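Local coordinates for protein BlEst2 (Bacillus licheniformis, PDB 6WPX) that probably hydrolyses ester bonds as a lipase or esterase, captured here in its propeptide form, with a C-terminal domain that has autoinhibitory effects, at residues V51-L56 with I83-D88; G32-G37 with R103-Y108; V307-K312 with T457-P462; T450-G455 with N464-R469. All blocks are in the same frame, centred on the assembly; numbering follows the deposited sequence.

Contact 1. Residues V51-L56 with I83-D88; sequences VFVHGL and IDLHPD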
loop_
_atom_site.group_PDB
_atom_site.type_symbol
_atom_site.label_atom_id
_atom_site.label_comp_id
_atom_site.label_asym_id
_atom_site.label_seq_id
_atom_site.Cartn_x
_atom_site.Cartn_y
_atom_site.Cartn_z
ATOM N N VAL A 51 -5.448 -10.897 21.072
ATOM C CA VAL A 51 -5.949 -9.540 20.883
ATOM C C VAL A 51 -5.910 -9.279 19.378
ATOM O O VAL A 51 -4.839 -9.312 18.769
ATOM C CB VAL A 51 -5.175 -8.474 21.688
ATOM C CG1 VAL A 51 -5.661 -7.058 21.337
ATOM C CG2 VAL A 51 -5.311 -8.734 23.175
ATOM N N PHE A 52 -7.088 -9.035 18.790
ATOM C CA PHE A 52 -7.223 -8.769 17.357
ATOM C C PHE A 52 -7.141 -7.288 17.113
ATOM O O PHE A 52 -7.861 -6.516 17.747
ATOM C CB PHE A 52 -8.514 -9.387 16.803
ATOM C CG PHE A 52 -8.450 -10.897 16.758
ATOM C CD1 PHE A 52 -7.907 -11.559 15.650
ATOM C CD2 PHE A 52 -8.933 -11.664 17.816
ATOM C CE1 PHE A 52 -7.861 -12.956 15.605
ATOM C CE2 PHE A 52 -8.922 -13.065 17.748
ATOM C CZ PHE A 52 -8.381 -13.698 16.645
ATOM N N VAL A 53 -6.195 -6.886 16.237
ATOM C CA VAL A 53 -5.899 -5.480 15.944
ATOM C C VAL A 53 -6.209 -5.163 14.482
ATOM O O VAL A 53 -5.601 -5.747 13.584
ATOM C CB VAL A 53 -4.455 -5.084 16.360
ATOM C CG1 VAL A 53 -4.205 -3.579 16.155
ATOM C CG2 VAL A 53 -4.174 -5.467 17.815
ATOM N N HIS A 54 -7.186 -4.268 14.257
ATOM C CA HIS A 54 -7.622 -3.855 12.920
ATOM C C HIS A 54 -6.551 -3.007 12.188
ATOM O O HIS A 54 -5.552 -2.573 12.781
ATOM C CB HIS A 54 -8.933 -3.062 13.002
ATOM C CG HIS A 54 -8.759 -1.734 13.697
ATOM N ND1 HIS A 54 -8.271 -0.624 13.028
ATOM C CD2 HIS A 54 -8.966 -1.407 14.993
ATOM C CE1 HIS A 54 -8.234 0.350 13.929
ATOM N NE2 HIS A 54 -8.637 -0.083 15.129
ATOM N N GLY A 55 -6.849 -2.685 10.939
ATOM C CA GLY A 55 -5.953 -1.909 10.101
ATOM C C GLY A 55 -6.438 -0.513 9.815
ATOM O O GLY A 55 -7.330 0.023 10.489
ATOM N N LEU A 56 -5.855 0.047 8.774
ATOM C CA LEU A 56 -6.119 1.381 8.288
ATOM C C LEU A 56 -7.604 1.651 8.073
ATOM O O LEU A 56 -8.275 0.874 7.398
ATOM C CB LEU A 56 -5.316 1.598 6.995
ATOM C CG LEU A 56 -5.588 2.927 6.263
ATOM C CD1 LEU A 56 -5.069 4.103 7.041
ATOM C CD2 LEU A 56 -4.973 2.900 4.867
ATOM N N ILE A 83 -9.929 -4.597 19.866
ATOM C CA ILE A 83 -9.684 -3.203 20.205
ATOM C C ILE A 83 -9.932 -2.255 19.031
ATOM O O ILE A 83 -9.704 -2.611 17.870
ATOM C CB ILE A 83 -8.235 -3.068 20.781
ATOM C CG1 ILE A 83 -7.980 -1.646 21.370
ATOM C CG2 ILE A 83 -7.157 -3.477 19.724
ATOM C CD1 ILE A 83 -6.791 -1.501 22.253
ATOM N N ASP A 84 -10.390 -1.040 19.352
ATOM C CA ASP A 84 -10.531 0.028 18.390
ATOM C C ASP A 84 -9.348 0.946 18.668
ATOM O O ASP A 84 -9.184 1.415 19.795
ATOM C CB ASP A 84 -11.818 0.844 18.612
ATOM C CG ASP A 84 -13.101 0.145 18.231
ATOM O OD1 ASP A 84 -13.026 -0.935 17.637
ATOM O OD2 ASP A 84 -14.186 0.698 18.514
ATOM N N LEU A 85 -8.515 1.173 17.662
ATOM C CA LEU A 85 -7.426 2.144 17.728
ATOM C C LEU A 85 -7.880 3.256 16.830
ATOM O O LEU A 85 -9.034 3.221 16.380
ATOM C CB LEU A 85 -6.091 1.542 17.242
ATOM C CG LEU A 85 -5.537 0.337 18.039
ATOM C CD1 LEU A 85 -4.195 -0.097 17.478
ATOM C CD2 LEU A 85 -5.399 0.671 19.552
ATOM N N HIS A 86 -7.019 4.254 16.564
ATOM C CA HIS A 86 -7.399 5.318 15.654
ATOM C C HIS A 86 -7.408 4.795 14.220
ATOM O O HIS A 86 -6.436 4.182 13.769
ATOM C CB HIS A 86 -6.471 6.529 15.753
ATOM C CG HIS A 86 -6.510 7.230 17.075
ATOM N ND1 HIS A 86 -7.556 8.066 17.411
ATOM C CD2 HIS A 86 -5.593 7.257 18.072
ATOM C CE1 HIS A 86 -7.280 8.512 18.626
ATOM N NE2 HIS A 86 -6.111 8.054 19.064
ATOM N N PRO A 87 -8.498 5.044 13.479
ATOM C CA PRO A 87 -8.531 4.611 12.073
ATOM C C PRO A 87 -7.624 5.472 11.169
ATOM O O PRO A 87 -7.169 5.028 10.121
ATOM C CB PRO A 87 -10.006 4.828 11.687
ATOM C CG PRO A 87 -10.470 5.939 12.552
ATOM C CD PRO A 87 -9.749 5.734 13.868
ATOM N N ASP A 88 -7.335 6.706 11.627
ATOM C CA ASP A 88 -6.681 7.798 10.902
ATOM C C ASP A 88 -5.407 8.376 11.558
ATOM O O ASP A 88 -4.954 9.452 11.150
ATOM C CB ASP A 88 -7.731 8.911 10.721
ATOM C CG ASP A 88 -8.243 9.540 12.020
ATOM O OD1 ASP A 88 -8.053 8.925 13.108
ATOM O OD2 ASP A 88 -8.846 10.636 11.951
HETATM O O HOH W 1 -9.462 -4.739 16.293
#
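His54 NE2 accepts the backbone N-H of Leu85 at 2.8 Å, a nearly straight bond (169° at the hydrogen) whose donor lies close to the ring plane. The other ring nitrogen works the opposite way: His54 ND1 donates to Gly55 O at 2.8 Å, in the plane of that carbonyl and on a lone pair. CG is set between the backbone N and the carbonyl carbon (chi1 67°). The ring meets 83-88 with its edge, where His54 CD2 also comes 3.2 Å from Ile83 O. A water bridges the two segments, donating to Ile83 O at 2.7 Å and to Phe52 O at 2.8 Å, and taking a weak bond from His54 N. Beside these polar bonds the aliphatic groups close up: Val53 CG1 meets Leu85 CD1 at 3.7 Å, while Val53 CG2 lies beside Ile83 CG2 at 4.1 Å. The segments leave the C-terminal ends of neighbouring parallel strands, 50-53 and 80-83, in the central sheet of an alpha/beta hydrolase. A His-Gly pair after such a strand is common in lipases, where it leads into the oxyanion-hole loop, and His54-Gly55 is consistent with that role. An alanine in place of His54 would probably leave the N-H of Leu85 and the carbonyl of Gly55 without these mates and let the two loops drift apart. A half-turn of the imidazole would put CD2 and CE1 where ND1 and NE2 now bond, giving up both hydrogen bonds; the pair therefore fixes the ring's orientation and ties the two loops.

Contact 2. Residues G32-G37 with R103-Y108; sequences GYWFAG and REIYQY
Trp34 sends its CG into the space between its own backbone N and carbonyl carbon (chi1 67°), and Tyr108, with CG anti to its backbone N, brings its phenol to meet the indole from the helix. Glu104 completes the set with a side chain that stays extended beyond CG and carries its carboxylate to the pyrrole edge. There Trp34 NE1 donates to Glu104 OE1 at 2.9 Å, almost straight and within the indole plane; the oxygen is approached on its anti side. Ile105 covers one face of the indole, its CG1 sitting 3.6 Å from the centroid of the six-membered ring of Trp34, a CH-pi contact nearly on the ring normal. Strand 34-36 is one of the two edge strands of the mixed sheet of the alpha/beta hydrolase fold, antiparallel to strand 80-83, and helix 91-109 packs beside it. Over the short segments their axes come within 10.4 Å and run 18° from parallel. Alternation along the strand turns Trp34 and Ala36 to the helix, while Phe35 points away and meets Phe82. At the far edge of the indole, Trp34 and Tyr108 form an edge-to-face pair, centroids 5.6 Å apart and planes at 73°, with Trp34 CH2 leading toward Tyr108 CB at 3.7 Å. Two residues along the strand, Ala36 CB rests 3.7 Å from Tyr108 CE2 and about as near its hydroxyl. Glu104 OE2 has Lys101 as a long, weak ionic partner.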
loop_
_atom_site.group_PDB
_atom_site.type_symbol
_atom_site.label_atom_id
_atom_site.label_comp_id
_atom_site.label_asym_id
_atom_site.label_seq_id
_atom_site.Cartn_x
_atom_site.Cartn_y
_atom_site.Cartn_z
ATOM N N GLY A 32 -9.635 3.474 21.541
ATOM C CA GLY A 32 -9.357 3.172 22.943
ATOM C C GLY A 32 -10.248 2.084 23.499
ATOM O O GLY A 32 -9.864 1.380 24.439
ATOM N N TYR A 33 -11.444 1.920 22.912
ATOM C CA TYR A 33 -12.384 0.902 23.381
ATOM C C TYR A 33 -11.934 -0.503 22.999
ATOM O O TYR A 33 -11.434 -0.723 21.893
ATOM C CB TYR A 33 -13.801 1.199 22.869
ATOM C CG TYR A 33 -14.786 0.054 22.949
ATOM C CD1 TYR A 33 -15.420 -0.270 24.149
ATOM C CD2 TYR A 33 -15.166 -0.642 21.805
ATOM C CE1 TYR A 33 -16.352 -1.306 24.220
ATOM C CE2 TYR A 33 -16.112 -1.664 21.859
ATOM C CZ TYR A 33 -16.707 -1.989 23.069
ATOM O OH TYR A 33 -17.651 -2.986 23.130
ATOM N N TRP A 34 -12.078 -1.438 23.944
ATOM C CA TRP A 34 -11.787 -2.847 23.689
ATOM C C TRP A 34 -12.778 -3.696 24.455
ATOM O O TRP A 34 -13.341 -3.239 25.448
ATOM C CB TRP A 34 -10.334 -3.222 24.040
ATOM C CG TRP A 34 -10.014 -3.155 25.503
ATOM C CD1 TRP A 34 -9.531 -2.077 26.190
ATOM C CD2 TRP A 34 -10.140 -4.222 26.461
ATOM N NE1 TRP A 34 -9.288 -2.426 27.501
ATOM C CE2 TRP A 34 -9.667 -3.731 27.698
ATOM C CE3 TRP A 34 -10.556 -5.569 26.376
ATOM C CZ2 TRP A 34 -9.675 -4.511 28.865
ATOM C CZ3 TRP A 34 -10.518 -6.355 27.520
ATOM C CH2 TRP A 34 -10.108 -5.820 28.752
ATOM N N PHE A 35 -13.004 -4.933 23.990
ATOM C CA PHE A 35 -13.920 -5.849 24.665
ATOM C C PHE A 35 -13.429 -7.263 24.475
ATOM O O PHE A 35 -12.774 -7.558 23.484
ATOM C CB PHE A 35 -15.355 -5.686 24.121
ATOM C CG PHE A 35 -15.515 -6.025 22.652
ATOM C CD1 PHE A 35 -15.261 -5.073 21.669
ATOM C CD2 PHE A 35 -15.953 -7.289 22.254
ATOM C CE1 PHE A 35 -15.401 -5.391 20.312
ATOM C CE2 PHE A 35 -16.087 -7.604 20.894
ATOM C CZ PHE A 35 -15.828 -6.649 19.938
ATOM N N ALA A 36 -13.807 -8.149 25.392
ATOM C CA ALA A 36 -13.440 -9.550 25.315
ATOM C C ALA A 36 -14.495 -10.316 24.510
ATOM O O ALA A 36 -15.680 -9.998 24.575
ATOM C CB ALA A 36 -13.321 -10.134 26.712
ATOM N N GLY A 37 -14.049 -11.322 23.760
ATOM C CA GLY A 37 -14.932 -12.236 23.053
ATOM C C GLY A 37 -15.530 -13.179 24.081
ATOM O O GLY A 37 -15.200 -13.089 25.273
ATOM N N ARG A 103 -1.965 -3.171 28.746
ATOM C CA ARG A 103 -1.771 -3.295 30.187
ATOM C C ARG A 103 -3.113 -3.723 30.831
ATOM O O ARG A 103 -3.119 -4.636 31.656
ATOM C CB ARG A 103 -1.257 -1.964 30.777
ATOM C CG ARG A 103 -0.955 -2.112 32.259
ATOM C CD ARG A 103 -0.495 -0.849 32.931
ATOM N NE ARG A 103 -0.353 -1.053 34.377
ATOM C CZ ARG A 103 0.705 -1.604 34.978
ATOM N NH1 ARG A 103 1.722 -2.066 34.259
ATOM N NH2 ARG A 103 0.730 -1.736 36.299
ATOM N N GLU A 104 -4.243 -3.083 30.433
ATOM C CA GLU A 104 -5.597 -3.406 30.925
ATOM C C GLU A 104 -6.013 -4.809 30.463
ATOM O O GLU A 104 -6.630 -5.553 31.223
ATOM C CB GLU A 104 -6.637 -2.405 30.405
ATOM C CG GLU A 104 -6.400 -0.953 30.773
ATOM C CD GLU A 104 -7.417 0.002 30.180
ATOM O OE1 GLU A 104 -8.349 -0.454 29.478
ATOM O OE2 GLU A 104 -7.267 1.225 30.406
ATOM N N ILE A 105 -5.673 -5.178 29.224
ATOM C CA ILE A 105 -6.013 -6.497 28.700
ATOM C C ILE A 105 -5.231 -7.581 29.463
ATOM O O ILE A 105 -5.814 -8.600 29.853
ATOM C CB ILE A 105 -5.841 -6.571 27.162
ATOM C CG1 ILE A 105 -6.772 -5.546 26.455
ATOM C CG2 ILE A 105 -6.117 -7.988 26.666
ATOM C CD1 ILE A 105 -6.383 -5.198 24.928
ATOM N N TYR A 106 -3.926 -7.338 29.697
ATOM C CA TYR A 106 -3.060 -8.227 30.460
ATOM C C TYR A 106 -3.640 -8.428 31.870
ATOM O O TYR A 106 -3.674 -9.557 32.360
ATOM C CB TYR A 106 -1.634 -7.656 30.555
ATOM C CG TYR A 106 -0.731 -8.445 31.478
ATOM C CD1 TYR A 106 -0.122 -9.621 31.051
ATOM C CD2 TYR A 106 -0.478 -8.012 32.778
ATOM C CE1 TYR A 106 0.697 -10.362 31.902
ATOM C CE2 TYR A 106 0.345 -8.737 33.634
ATOM C CZ TYR A 106 0.924 -9.920 33.196
ATOM O OH TYR A 106 1.736 -10.644 34.032
ATOM N N GLN A 107 -4.072 -7.319 32.524
ATOM C CA GLN A 107 -4.678 -7.382 33.854
ATOM C C GLN A 107 -6.004 -8.153 33.807
ATOM O O GLN A 107 -6.285 -8.939 34.717
ATOM C CB GLN A 107 -4.876 -5.983 34.442
ATOM C CG GLN A 107 -3.566 -5.304 34.844
ATOM C CD GLN A 107 -3.684 -3.824 35.154
ATOM O OE1 GLN A 107 -4.622 -3.116 34.751
ATOM N NE2 GLN A 107 -2.684 -3.309 35.844
ATOM N N TYR A 108 -6.798 -7.959 32.731
ATOM C CA TYR A 108 -8.069 -8.664 32.579
ATOM C C TYR A 108 -7.872 -10.187 32.410
ATOM O O TYR A 108 -8.592 -10.977 33.019
ATOM C CB TYR A 108 -8.874 -8.068 31.417
ATOM C CG TYR A 108 -10.150 -8.819 31.106
ATOM C CD1 TYR A 108 -11.328 -8.551 31.799
ATOM C CD2 TYR A 108 -10.185 -9.785 30.102
ATOM C CE1 TYR A 108 -12.506 -9.241 31.512
ATOM C CE2 TYR A 108 -11.346 -10.504 29.833
ATOM C CZ TYR A 108 -12.510 -10.215 30.523
ATOM O OH TYR A 108 -13.645 -10.916 30.191
#

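Contact 3. Residues V307-K312 with T457-P462; sequences VEKGVK and TADNSP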
loop_
_atom_site.group_PDB
_atom_site.type_symbol
_atom_site.label_atom_id
_atom_site.label_comp_id
_atom_site.label_asym_id
_atom_site.label_seq_id
_atom_site.Cartn_x
_atom_site.Cartn_y
_atom_site.Cartn_z
ATOM N N VAL A 307 1.750 4.334 -26.506
ATOM C CA VAL A 307 1.878 2.901 -26.275
ATOM C C VAL A 307 2.936 2.514 -27.288
ATOM O O VAL A 307 2.710 2.650 -28.492
ATOM C CB VAL A 307 0.575 2.079 -26.443
ATOM C CG1 VAL A 307 0.874 0.567 -26.436
ATOM C CG2 VAL A 307 -0.432 2.426 -25.346
ATOM N N GLU A 308 4.099 2.085 -26.806
ATOM C CA GLU A 308 5.190 1.663 -27.673
ATOM C C GLU A 308 4.847 0.329 -28.387
ATOM O O GLU A 308 3.863 -0.339 -28.046
ATOM C CB GLU A 308 6.507 1.565 -26.867
ATOM C CG GLU A 308 6.573 0.424 -25.866
ATOM C CD GLU A 308 6.020 0.706 -24.478
ATOM O OE1 GLU A 308 5.338 1.739 -24.280
ATOM O OE2 GLU A 308 6.246 -0.143 -23.586
ATOM N N LYS A 309 5.651 -0.051 -29.378
ATOM C CA LYS A 309 5.489 -1.328 -30.083
ATOM C C LYS A 309 5.869 -2.444 -29.117
ATOM O O LYS A 309 6.706 -2.222 -28.241
ATOM C CB LYS A 309 6.412 -1.388 -31.330
ATOM C CG LYS A 309 6.017 -0.457 -32.468
ATOM C CD LYS A 309 6.916 -0.625 -33.684
ATOM C CE LYS A 309 6.844 0.576 -34.594
ATOM N NZ LYS A 309 7.799 0.470 -35.727
ATOM N N GLY A 310 5.274 -3.627 -29.288
ATOM C CA GLY A 310 5.604 -4.801 -28.489
ATOM C C GLY A 310 5.015 -4.887 -27.097
ATOM O O GLY A 310 5.505 -5.658 -26.262
ATOM N N VAL A 311 3.932 -4.137 -26.837
ATOM C CA VAL A 311 3.298 -4.192 -25.514
ATOM C C VAL A 311 2.366 -5.399 -25.490
ATOM O O VAL A 311 1.519 -5.546 -26.374
ATOM C CB VAL A 311 2.594 -2.852 -25.123
ATOM C CG1 VAL A 311 1.843 -2.975 -23.796
ATOM C CG2 VAL A 311 3.597 -1.721 -25.037
ATOM N N LYS A 312 2.516 -6.250 -24.469
ATOM C CA LYS A 312 1.712 -7.455 -24.305
ATOM C C LYS A 312 0.328 -7.113 -23.761
ATOM O O LYS A 312 -0.666 -7.737 -24.146
ATOM C CB LYS A 312 2.443 -8.443 -23.385
ATOM C CG LYS A 312 1.907 -9.874 -23.424
ATOM C CD LYS A 312 2.214 -10.601 -24.738
ATOM C CE LYS A 312 1.881 -12.068 -24.651
ATOM N NZ LYS A 312 2.908 -12.825 -23.886
ATOM N N THR A 457 11.710 4.358 -28.360
ATOM C CA THR A 457 12.287 3.020 -28.149
ATOM C C THR A 457 13.278 2.719 -29.298
ATOM O O THR A 457 13.417 3.545 -30.210
ATOM C CB THR A 457 11.175 1.941 -28.035
ATOM O OG1 THR A 457 10.589 1.718 -29.319
ATOM C CG2 THR A 457 10.089 2.310 -27.021
ATOM N N ALA A 458 13.934 1.535 -29.281
ATOM C CA ALA A 458 14.857 1.110 -30.343
ATOM C C ALA A 458 14.189 0.961 -31.719
ATOM O O ALA A 458 14.852 1.172 -32.734
ATOM C CB ALA A 458 15.536 -0.188 -29.954
ATOM N N ASP A 459 12.891 0.620 -31.753
ATOM C CA ASP A 459 12.106 0.483 -33.016
ATOM C C ASP A 459 11.402 1.786 -33.419
ATOM O O ASP A 459 10.464 1.698 -34.204
ATOM C CB ASP A 459 11.098 -0.663 -32.989
ATOM C CG ASP A 459 10.017 -0.538 -31.928
ATOM O OD1 ASP A 459 9.251 0.454 -31.963
ATOM O OD2 ASP A 459 9.949 -1.436 -31.096
ATOM N N ASN A 460 11.811 2.904 -32.828
ATOM C CA ASN A 460 11.367 4.293 -33.082
ATOM C C ASN A 460 9.984 4.706 -32.532
ATOM O O ASN A 460 9.592 5.866 -32.709
ATOM C CB ASN A 460 11.428 4.644 -34.570
ATOM C CG ASN A 460 12.814 4.641 -35.128
ATOM O OD1 ASN A 460 13.692 5.375 -34.669
ATOM N ND2 ASN A 460 13.014 3.874 -36.186
ATOM N N SER A 461 9.261 3.804 -31.847
ATOM C CA SER A 461 7.952 4.185 -31.336
ATOM C C SER A 461 8.071 5.036 -30.047
ATOM O O SER A 461 8.864 4.684 -29.169
ATOM C CB SER A 461 7.077 2.954 -31.117
ATOM O OG SER A 461 7.660 2.066 -30.180
ATOM N N PRO A 462 7.320 6.158 -29.921
ATOM C CA PRO A 462 7.367 6.937 -28.668
ATOM C C PRO A 462 6.906 6.116 -27.448
ATOM O O PRO A 462 6.136 5.157 -27.582
ATOM C CB PRO A 462 6.385 8.090 -28.926
ATOM C CG PRO A 462 6.230 8.151 -30.414
ATOM C CD PRO A 462 6.341 6.734 -30.868
HETATM O O HOH W 2 4.014 4.695 -29.541
#
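A beta hairpin reaches over to a loop of a neighbouring sheet: strands 445-456 and 462-473 are joined by a type I turn, Thr457 to Asn460, with Asn460 at positive phi as in a G1-bulge hairpin. Facing it is the connection between strands 300-307 and 313-320. The central bond runs from Lys309 N to Ser461 OG, 3.0 Å and close to straight. Ser461 OG in turn donates a hydrogen bond to Asp459 OD1 at 2.9 Å, on the syn side of the carboxylate, so the hydroxyl links the backbone N-H of Lys309 to the acid of the turn. The extended chain of Lys309 then lies across that carboxylate, its CD 3.1 Å from Asp459 OD1. Lys309 NZ reaches Asp459 O in a weak bond of 3.3 Å, and at 4.0 Å from Asp459 OD1 it stays beyond a salt bridge. On the other flank Glu308 CB packs on Thr457 CG2 at 3.7 Å, the two side chains crossing at about a right angle, while the Glu308 carboxylate turns away to Ser387 and Arg465. Next to the turn, where strand 462-473 begins, a water donates to both Val307 O, at 2.6 Å, and Pro462 O.

Contact 4. Residues T450-G455 with N464-R469; sequences TIDLSG and NRTIIR
Thr450 lays its methyl against that of Thr466, CG2 to CG2 at 3.4 Å, tighter than ordinary van der Waals contact. Both methyls stand anti to their own backbone N, which leaves the Thr466 hydroxyl on the other side to meet Asp452: Thr466 OG1 donates to Asp452 OD1 at 2.7 Å, on the syn side but 35° out of the carboxylate plane. The two side chains lie alongside each other as a non-hydrogen-bonded pair of the antiparallel hairpin of strands 445-456 and 462-473. Between such pairs the backbones are stitched at Ile451 with Ile467 and Leu453 with Arg465; Ile451 N to Ile467 O, 2.7 Å, is one of four bonds. The face of Ile451, Leu453 and Ile467 is largely apolar, although Arg465 also starts from it and turns away to Glu308. Here Leu453 CD1 meets Ile467 CD1 at 3.6 Å, both residues also touching Val397 of helix 389-397, and Ile451 CD1 touches Arg469 CD at 3.7 Å. On the threonine face strand 290-297 packs over Thr466, whose OG1 also accepts the N-H of Ile292. Asp452 OD1 forms a salt bridge with Arg293 and OD2 takes the indole N-H of Trp161, from the loop between helices 152-157 and 163-169. An alanine at Asp452 would probably leave the Thr466 hydroxyl, the Arg293 charge and the Trp161 N-H without their common mate. The buried carboxylate is likely to be kept ionised by the arginine and its donors, and it joins the C-terminal hairpin to strand 290-297 and to the loop of Trp161.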
loop_
_atom_site.group_PDB
_atom_site.type_symbol
_atom_site.label_atom_id
_atom_site.label_comp_id
_atom_site.label_asym_id
_atom_site.label_seq_id
_atom_site.Cartn_x
_atom_site.Cartn_y
_atom_site.Cartn_z
ATOM N N THR A 450 7.856 12.742 -8.477
ATOM C CA THR A 450 7.275 12.207 -9.700
ATOM C C THR A 450 8.195 12.569 -10.848
ATOM O O THR A 450 8.392 13.747 -11.123
ATOM C CB THR A 450 5.854 12.731 -9.918
ATOM O OG1 THR A 450 5.019 12.250 -8.872
ATOM C CG2 THR A 450 5.271 12.249 -11.224
ATOM N N ILE A 451 8.733 11.563 -11.538
ATOM C CA ILE A 451 9.621 11.761 -12.681
ATOM C C ILE A 451 8.905 11.255 -13.913
ATOM O O ILE A 451 8.660 10.052 -14.035
ATOM C CB ILE A 451 11.019 11.086 -12.489
ATOM C CG1 ILE A 451 11.731 11.584 -11.202
ATOM C CG2 ILE A 451 11.918 11.296 -13.735
ATOM C CD1 ILE A 451 11.737 10.545 -10.116
ATOM N N ASP A 452 8.537 12.173 -14.808
ATOM C CA ASP A 452 7.877 11.791 -16.056
ATOM C C ASP A 452 8.902 11.637 -17.160
ATOM O O ASP A 452 9.575 12.607 -17.529
ATOM C CB ASP A 452 6.767 12.787 -16.451
ATOM C CG ASP A 452 5.439 12.321 -15.869
ATOM O OD1 ASP A 452 4.844 11.362 -16.434
ATOM O OD2 ASP A 452 5.026 12.865 -14.815
ATOM N N LEU A 453 9.033 10.406 -17.654
ATOM C CA LEU A 453 9.942 10.019 -18.716
ATOM C C LEU A 453 9.232 9.913 -20.036
ATOM O O LEU A 453 8.146 9.346 -20.120
ATOM C CB LEU A 453 10.593 8.660 -18.407
ATOM C CG LEU A 453 11.481 8.538 -17.173
ATOM C CD1 LEU A 453 12.047 7.143 -17.086
ATOM C CD2 LEU A 453 12.666 9.510 -17.232
ATOM N N SER A 454 9.890 10.407 -21.089
ATOM C CA SER A 454 9.438 10.349 -22.470
ATOM C C SER A 454 10.663 10.131 -23.367
ATOM O O SER A 454 11.791 10.403 -22.961
ATOM C CB SER A 454 8.737 11.647 -22.868
ATOM O OG SER A 454 9.612 12.753 -22.715
ATOM N N GLY A 455 10.403 9.679 -24.583
ATOM C CA GLY A 455 11.412 9.439 -25.601
ATOM C C GLY A 455 10.948 8.420 -26.613
ATOM O O GLY A 455 9.750 8.188 -26.779
ATOM N N ASN A 464 6.203 6.583 -22.888
ATOM C CA ASN A 464 5.974 7.466 -21.725
ATOM C C ASN A 464 5.845 6.597 -20.457
ATOM O O ASN A 464 5.151 5.615 -20.512
ATOM C CB ASN A 464 4.862 8.504 -21.947
ATOM C CG ASN A 464 3.544 7.952 -22.445
ATOM O OD1 ASN A 464 2.790 8.634 -23.112
ATOM N ND2 ASN A 464 3.246 6.720 -22.107
ATOM N N ARG A 465 6.535 6.975 -19.390
ATOM C CA ARG A 465 6.402 6.326 -18.065
ATOM C C ARG A 465 6.519 7.408 -17.002
ATOM O O ARG A 465 7.123 8.420 -17.264
ATOM C CB ARG A 465 7.399 5.200 -17.792
ATOM C CG ARG A 465 7.294 4.010 -18.724
ATOM C CD ARG A 465 6.044 3.187 -18.608
ATOM N NE ARG A 465 6.176 1.873 -19.195
ATOM C CZ ARG A 465 6.031 1.593 -20.473
ATOM N NH1 ARG A 465 5.730 2.539 -21.337
ATOM N NH2 ARG A 465 6.174 0.354 -20.887
ATOM N N THR A 466 5.975 7.125 -15.841
ATOM C CA THR A 466 5.988 8.008 -14.684
ATOM C C THR A 466 6.521 7.211 -13.510
ATOM O O THR A 466 5.933 6.197 -13.131
ATOM C CB THR A 466 4.589 8.533 -14.375
ATOM O OG1 THR A 466 3.941 8.949 -15.574
ATOM C CG2 THR A 466 4.628 9.674 -13.387
ATOM N N ILE A 467 7.634 7.668 -12.943
ATOM C CA ILE A 467 8.266 7.020 -11.797
ATOM C C ILE A 467 7.954 7.844 -10.580
ATOM O O ILE A 467 8.122 9.056 -10.603
ATOM C CB ILE A 467 9.801 6.867 -12.014
ATOM C CG1 ILE A 467 10.071 6.027 -13.301
ATOM C CG2 ILE A 467 10.510 6.257 -10.755
ATOM C CD1 ILE A 467 11.498 5.921 -13.716
ATOM N N ILE A 468 7.489 7.184 -9.513
ATOM C CA ILE A 468 7.215 7.822 -8.231
ATOM C C ILE A 468 8.217 7.311 -7.194
ATOM O O ILE A 468 8.336 6.105 -6.985
ATOM C CB ILE A 468 5.745 7.618 -7.775
ATOM C CG1 ILE A 468 4.795 8.389 -8.712
ATOM C CG2 ILE A 468 5.559 8.032 -6.278
ATOM C CD1 ILE A 468 3.402 8.058 -8.528
ATOM N N ARG A 469 8.925 8.237 -6.550
ATOM C CA ARG A 469 9.881 7.933 -5.488
ATOM C C ARG A 469 9.380 8.550 -4.189
ATOM O O ARG A 469 8.902 9.690 -4.171
ATOM C CB ARG A 469 11.270 8.475 -5.827
ATOM C CG ARG A 469 11.898 7.837 -7.066
ATOM C CD ARG A 469 13.216 8.497 -7.404
ATOM N NE ARG A 469 14.249 8.210 -6.407
ATOM C CZ ARG A 469 15.441 8.796 -6.372
ATOM N NH1 ARG A 469 15.761 9.721 -7.268
ATOM N NH2 ARG A 469 16.321 8.468 -5.435
HETATM O O HOH W 3 5.775 10.368 -18.858
#

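From the N terminus, contact 2 opens first, at the edge strand 34-36, and closes at helix 91-109. Contact 1 is nested inside that loop, and the two touch where the backbone of Asp84 pairs with Gly32 and Tyr33, so one sheet of the hydrolase fold carries both. Much later, 307-312 opens contact 3, which closes some 145 residues on at 457-462. Contact 4 crosses it: 450-455 precedes that turn and 464-469 follows it, the hairpin arms flanking the tip. A salt bridge from Glu308 to Arg465 links contacts 3 and 4. This C-terminal pair lies across the chain's centre from contacts 1 and 2, contact 3 being about 46 Å from contact 1 between centres.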